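Local structure of sporozoite-specific SAG protein (2WNK) at residues A[146-158]-A[199-211]. The protein is a SAG2-related surface antigen of the Toxoplasma gondii sporozoite, built from two SRS domains and probably involved in contact with the host. Numbering follows the deposited sequence.
Sequences QITAANSDTSFVC and QSGLIKLSVTDLP
Ile-203 fits its branched CB against one face of the Phe-156 ring, 3.8 Å from the ring centroid, while its CG2 reaches past the rim to lie 3.5 Å from Phe-156 CZ. The ring gets there because Phe-156 CG sits between its own backbone N and carbonyl carbon (chi1 57°), which tips the aromatic across to the neighbouring strand in a CH-pi contact. On the same face Leu-205 turns inward too, and the next bump along, Val-207 CG2, nests in the angle between Ile-147 CG2 at 3.6 Å and the carbonyl of Ala-149. Ile-147 comes from the facing sheet, so this pair bridges the two layers. Leu-210 closes this end of the hollow, its CG and both methyls lying over the Ala-149 to Ala-150 peptide. From across the domain Val-231 and Ile-165 pack onto Phe-156, Ile-165 also onto Ile-203, and Leu-217 and Val-233 onto Leu-205.

The other face is more polar. Lys-204 lays its aliphatic stem over Ser-155 OG and Asp-153, CD coming to 3.7 Å from Asp-153 CG; the bend at chi3 (-65°) still leaves NZ short of a salt bridge. Further along, the side chains of Leu-202 and Val-157 cross at about a right angle, Leu-202 CD1 against Val-157 CG2 (4.0 Å).

Between the two faces, strands 152-158 and 202-207 run antiparallel, joined by paired backbone bonds at Thr-154/Leu-205 and Phe-156/Ile-203. Gly-201 O takes the N-H of Cys-158, whose SG is disulfide-bonded to Cys-221. At the far end Asn-151 N donates to Thr-208 O (2.7 Å), and Asn-151 and Ser-152 together face Val-207 in a G1 beta bulge. The chain crosses between sheets at 148-151, and strands 152-158 and 202-207, the central pair of theirs, close over the apolar interior: the beta sandwich of an SRS domain.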
loop_
_atom_site.group_PDB
_atom_site.type_symbol
_atom_site.label_atom_id
_atom_site.label_comp_id
_atom_site.label_asym_id
_atom_site.label_seq_id
_atom_site.Cartn_x
_atom_site.Cartn_y
_atom_site.Cartn_z
ATOM N N GLN A 146 6.255 0.347 -22.213
ATOM C CA GLN A 146 6.010 0.911 -23.552
ATOM C C GLN A 146 4.584 1.432 -23.737
ATOM O O GLN A 146 3.636 0.803 -23.266
ATOM C CB GLN A 146 6.219 -0.181 -24.629
ATOM C CG GLN A 146 7.596 -0.779 -24.664
ATOM C CD GLN A 146 7.787 -1.836 -23.603
ATOM O OE1 GLN A 146 8.825 -1.872 -22.915
ATOM N NE2 GLN A 146 6.796 -2.715 -23.448
ATOM N N ILE A 147 4.420 2.504 -24.495
ATOM C CA ILE A 147 3.102 2.824 -25.011
ATOM C C ILE A 147 3.237 2.638 -26.524
ATOM O O ILE A 147 4.070 3.305 -27.168
ATOM C CB ILE A 147 2.744 4.316 -24.727
ATOM C CG1 ILE A 147 2.461 4.497 -23.228
ATOM C CG2 ILE A 147 1.509 4.745 -25.504
ATOM C CD1 ILE A 147 1.131 3.835 -22.787
ATOM N N THR A 148 2.395 1.794 -27.117
ATOM C CA THR A 148 2.524 1.467 -28.522
ATOM C C THR A 148 1.246 1.813 -29.253
ATOM O O THR A 148 1.169 1.603 -30.468
ATOM C CB THR A 148 2.844 -0.031 -28.724
ATOM O OG1 THR A 148 1.843 -0.831 -28.076
ATOM C CG2 THR A 148 4.174 -0.346 -28.060
ATOM N N ALA A 149 0.195 2.181 -28.519
ATOM C CA ALA A 149 -1.106 2.534 -29.183
ATOM C C ALA A 149 -1.609 3.910 -28.725
ATOM O O ALA A 149 -1.366 4.328 -27.564
ATOM C CB ALA A 149 -2.161 1.496 -28.841
ATOM N N ALA A 150 -2.324 4.570 -29.627
ATOM C CA ALA A 150 -3.082 5.763 -29.231
ATOM C C ALA A 150 -4.121 5.390 -28.188
ATOM O O ALA A 150 -4.472 4.172 -28.032
ATOM C CB ALA A 150 -3.761 6.458 -30.437
ATOM N N ASN A 151 -4.556 6.381 -27.398
ATOM C CA ASN A 151 -5.671 6.148 -26.459
ATOM C C ASN A 151 -5.441 4.939 -25.580
ATOM O O ASN A 151 -6.341 4.091 -25.401
ATOM C CB ASN A 151 -6.947 5.959 -27.266
ATOM C CG ASN A 151 -7.116 7.046 -28.267
ATOM O OD1 ASN A 151 -7.123 8.220 -27.907
ATOM N ND2 ASN A 151 -7.185 6.681 -29.525
ATOM N N SER A 152 -4.277 4.939 -24.952
ATOM C CA SER A 152 -3.918 3.812 -24.086
ATOM C C SER A 152 -3.108 4.246 -22.874
ATOM O O SER A 152 -2.669 5.408 -22.792
ATOM C CB SER A 152 -3.194 2.723 -24.906
ATOM O OG SER A 152 -1.824 3.084 -25.168
ATOM N N ASP A 153 -2.904 3.310 -21.961
ATOM C CA ASP A 153 -2.212 3.577 -20.686
ATOM C C ASP A 153 -1.279 2.475 -20.279
ATOM O O ASP A 153 -1.441 1.338 -20.745
ATOM C CB ASP A 153 -3.214 3.954 -19.565
ATOM C CG ASP A 153 -4.271 2.880 -19.281
ATOM O OD1 ASP A 153 -3.910 1.755 -18.888
ATOM O OD2 ASP A 153 -5.451 3.143 -19.400
ATOM N N THR A 154 -0.301 2.827 -19.438
ATOM C CA THR A 154 0.583 1.840 -18.819
ATOM C C THR A 154 0.795 2.313 -17.385
ATOM O O THR A 154 0.706 3.491 -17.072
ATOM C CB THR A 154 1.954 1.688 -19.580
ATOM O OG1 THR A 154 2.639 0.511 -19.126
ATOM C CG2 THR A 154 2.850 2.911 -19.411
ATOM N N SER A 155 1.014 1.352 -16.500
ATOM C CA SER A 155 1.005 1.599 -15.019
ATOM C C SER A 155 2.312 1.080 -14.412
ATOM O O SER A 155 2.848 0.043 -14.862
ATOM C CB SER A 155 -0.271 1.065 -14.378
ATOM O OG SER A 155 -1.369 1.826 -14.949
ATOM N N PHE A 156 2.694 1.619 -13.257
ATOM C CA PHE A 156 3.570 0.961 -12.354
ATOM C C PHE A 156 3.390 1.404 -10.938
ATOM O O PHE A 156 2.593 2.312 -10.677
ATOM C CB PHE A 156 4.992 1.429 -12.791
ATOM C CG PHE A 156 5.187 2.957 -12.782
ATOM C CD1 PHE A 156 5.757 3.537 -11.636
ATOM C CD2 PHE A 156 4.833 3.779 -13.855
ATOM C CE1 PHE A 156 5.960 4.914 -11.572
ATOM C CE2 PHE A 156 5.003 5.189 -13.810
ATOM C CZ PHE A 156 5.571 5.756 -12.654
ATOM N N VAL A 157 4.107 0.732 -10.042
ATOM C CA VAL A 157 4.028 1.026 -8.594
ATOM C C VAL A 157 5.389 1.446 -8.054
ATOM O O VAL A 157 6.370 0.722 -8.240
ATOM C CB VAL A 157 3.529 -0.189 -7.826
ATOM C CG1 VAL A 157 3.560 0.066 -6.270
ATOM C CG2 VAL A 157 2.161 -0.597 -8.330
ATOM N N CYS A 158 5.445 2.569 -7.340
ATOM C CA CYS A 158 6.641 2.917 -6.571
ATOM C C CYS A 158 6.535 2.104 -5.279
ATOM O O CYS A 158 5.701 2.423 -4.425
ATOM C CB CYS A 158 6.701 4.448 -6.301
ATOM S SG CYS A 158 7.075 5.503 -7.735
ATOM N N GLN A 199 -2.119 6.127 -2.602
ATOM C CA GLN A 199 -1.577 5.668 -1.329
ATOM C C GLN A 199 -0.925 4.308 -1.599
ATOM O O GLN A 199 0.046 3.890 -0.948
ATOM C CB GLN A 199 -2.724 5.508 -0.350
ATOM C CG GLN A 199 -3.638 6.746 -0.265
ATOM C CD GLN A 199 -5.111 6.368 -0.324
ATOM O OE1 GLN A 199 -5.634 6.021 -1.392
ATOM N NE2 GLN A 199 -5.785 6.429 0.821
ATOM N N SER A 200 -1.443 3.633 -2.608
ATOM C CA SER A 200 -0.936 2.323 -3.016
ATOM C C SER A 200 0.394 2.416 -3.755
ATOM O O SER A 200 1.067 1.414 -3.959
ATOM C CB SER A 200 -1.902 1.700 -3.982
ATOM O OG SER A 200 -2.126 2.606 -5.066
ATOM N N GLY A 201 0.752 3.623 -4.171
ATOM C CA GLY A 201 1.985 3.844 -4.946
ATOM C C GLY A 201 1.773 3.638 -6.421
ATOM O O GLY A 201 2.705 3.779 -7.225
ATOM N N LEU A 202 0.542 3.354 -6.790
ATOM C CA LEU A 202 0.204 3.197 -8.218
ATOM C C LEU A 202 0.208 4.478 -9.025
ATOM O O LEU A 202 -0.345 5.503 -8.605
ATOM C CB LEU A 202 -1.159 2.492 -8.328
ATOM C CG LEU A 202 -1.670 2.234 -9.728
ATOM C CD1 LEU A 202 -0.769 1.198 -10.383
ATOM C CD2 LEU A 202 -3.070 1.644 -9.558
ATOM N N ILE A 203 0.859 4.420 -10.186
ATOM C CA ILE A 203 0.841 5.508 -11.145
ATOM C C ILE A 203 0.358 4.968 -12.494
ATOM O O ILE A 203 0.804 3.946 -12.969
ATOM C CB ILE A 203 2.257 6.060 -11.334
ATOM C CG1 ILE A 203 2.757 6.690 -10.008
ATOM C CG2 ILE A 203 2.339 7.072 -12.455
ATOM C CD1 ILE A 203 2.004 8.007 -9.677
ATOM N N LYS A 204 -0.537 5.698 -13.114
ATOM C CA LYS A 204 -0.996 5.401 -14.500
ATOM C C LYS A 204 -0.593 6.559 -15.416
ATOM O O LYS A 204 -0.913 7.743 -15.165
ATOM C CB LYS A 204 -2.532 5.245 -14.557
ATOM C CG LYS A 204 -3.005 4.940 -16.014
ATOM C CD LYS A 204 -4.538 4.832 -16.133
ATOM C CE LYS A 204 -5.010 3.633 -15.341
ATOM N NZ LYS A 204 -6.528 3.684 -15.403
ATOM N N LEU A 205 0.041 6.198 -16.517
ATOM C CA LEU A 205 0.411 7.164 -17.552
ATOM C C LEU A 205 -0.533 6.899 -18.729
ATOM O O LEU A 205 -0.594 5.762 -19.226
ATOM C CB LEU A 205 1.845 6.901 -18.014
ATOM C CG LEU A 205 2.156 7.803 -19.231
ATOM C CD1 LEU A 205 2.149 9.305 -18.845
ATOM C CD2 LEU A 205 3.474 7.384 -19.852
ATOM N N SER A 206 -1.232 7.949 -19.176
ATOM C CA SER A 206 -2.244 7.884 -20.272
ATOM C C SER A 206 -1.839 8.750 -21.444
ATOM O O SER A 206 -1.430 9.930 -21.274
ATOM C CB SER A 206 -3.602 8.388 -19.739
ATOM O OG SER A 206 -4.034 7.455 -18.685
ATOM N N VAL A 207 -2.074 8.232 -22.634
ATOM C CA VAL A 207 -1.866 8.987 -23.837
ATOM C C VAL A 207 -3.136 9.015 -24.661
ATOM O O VAL A 207 -3.870 8.078 -24.672
ATOM C CB VAL A 207 -0.688 8.477 -24.729
ATOM C CG1 VAL A 207 0.592 8.338 -23.962
ATOM C CG2 VAL A 207 -1.066 7.293 -25.501
ATOM N N THR A 208 -3.364 10.114 -25.350
ATOM C CA THR A 208 -4.364 10.096 -26.383
ATOM C C THR A 208 -3.782 9.889 -27.778
ATOM O O THR A 208 -3.683 8.810 -28.226
ATOM C CB THR A 208 -5.306 11.313 -26.335
ATOM O OG1 THR A 208 -4.613 12.514 -26.652
ATOM C CG2 THR A 208 -5.870 11.428 -24.978
ATOM N N ASP A 209 -3.243 10.942 -28.379
ATOM C CA ASP A 209 -2.653 10.778 -29.674
ATOM C C ASP A 209 -1.212 10.410 -29.403
ATOM O O ASP A 209 -0.627 10.929 -28.484
ATOM C CB ASP A 209 -2.654 12.075 -30.465
ATOM C CG ASP A 209 -4.036 12.523 -30.869
ATOM O OD1 ASP A 209 -4.882 11.742 -31.169
ATOM O OD2 ASP A 209 -4.234 13.702 -30.899
ATOM N N LEU A 210 -0.659 9.560 -30.249
ATOM C CA LEU A 210 0.777 9.329 -30.194
ATOM C C LEU A 210 1.523 10.546 -30.715
ATOM O O LEU A 210 1.008 11.290 -31.562
ATOM C CB LEU A 210 1.142 8.071 -31.001
ATOM C CG LEU A 210 0.621 6.748 -30.406
ATOM C CD1 LEU A 210 0.817 5.618 -31.405
ATOM C CD2 LEU A 210 1.237 6.450 -29.059
ATOM N N PRO A 211 2.767 10.757 -30.233
ATOM C CA PRO A 211 3.586 11.913 -30.666
ATOM C C PRO A 211 4.143 11.730 -32.073
ATOM O O PRO A 211 4.187 10.596 -32.547
ATOM C CB PRO A 211 4.710 11.936 -29.604
ATOM C CG PRO A 211 4.900 10.455 -29.287
ATOM C CD PRO A 211 3.460 9.891 -29.275
HETATM O O HOH W 1 -6.858 10.635 -29.488
#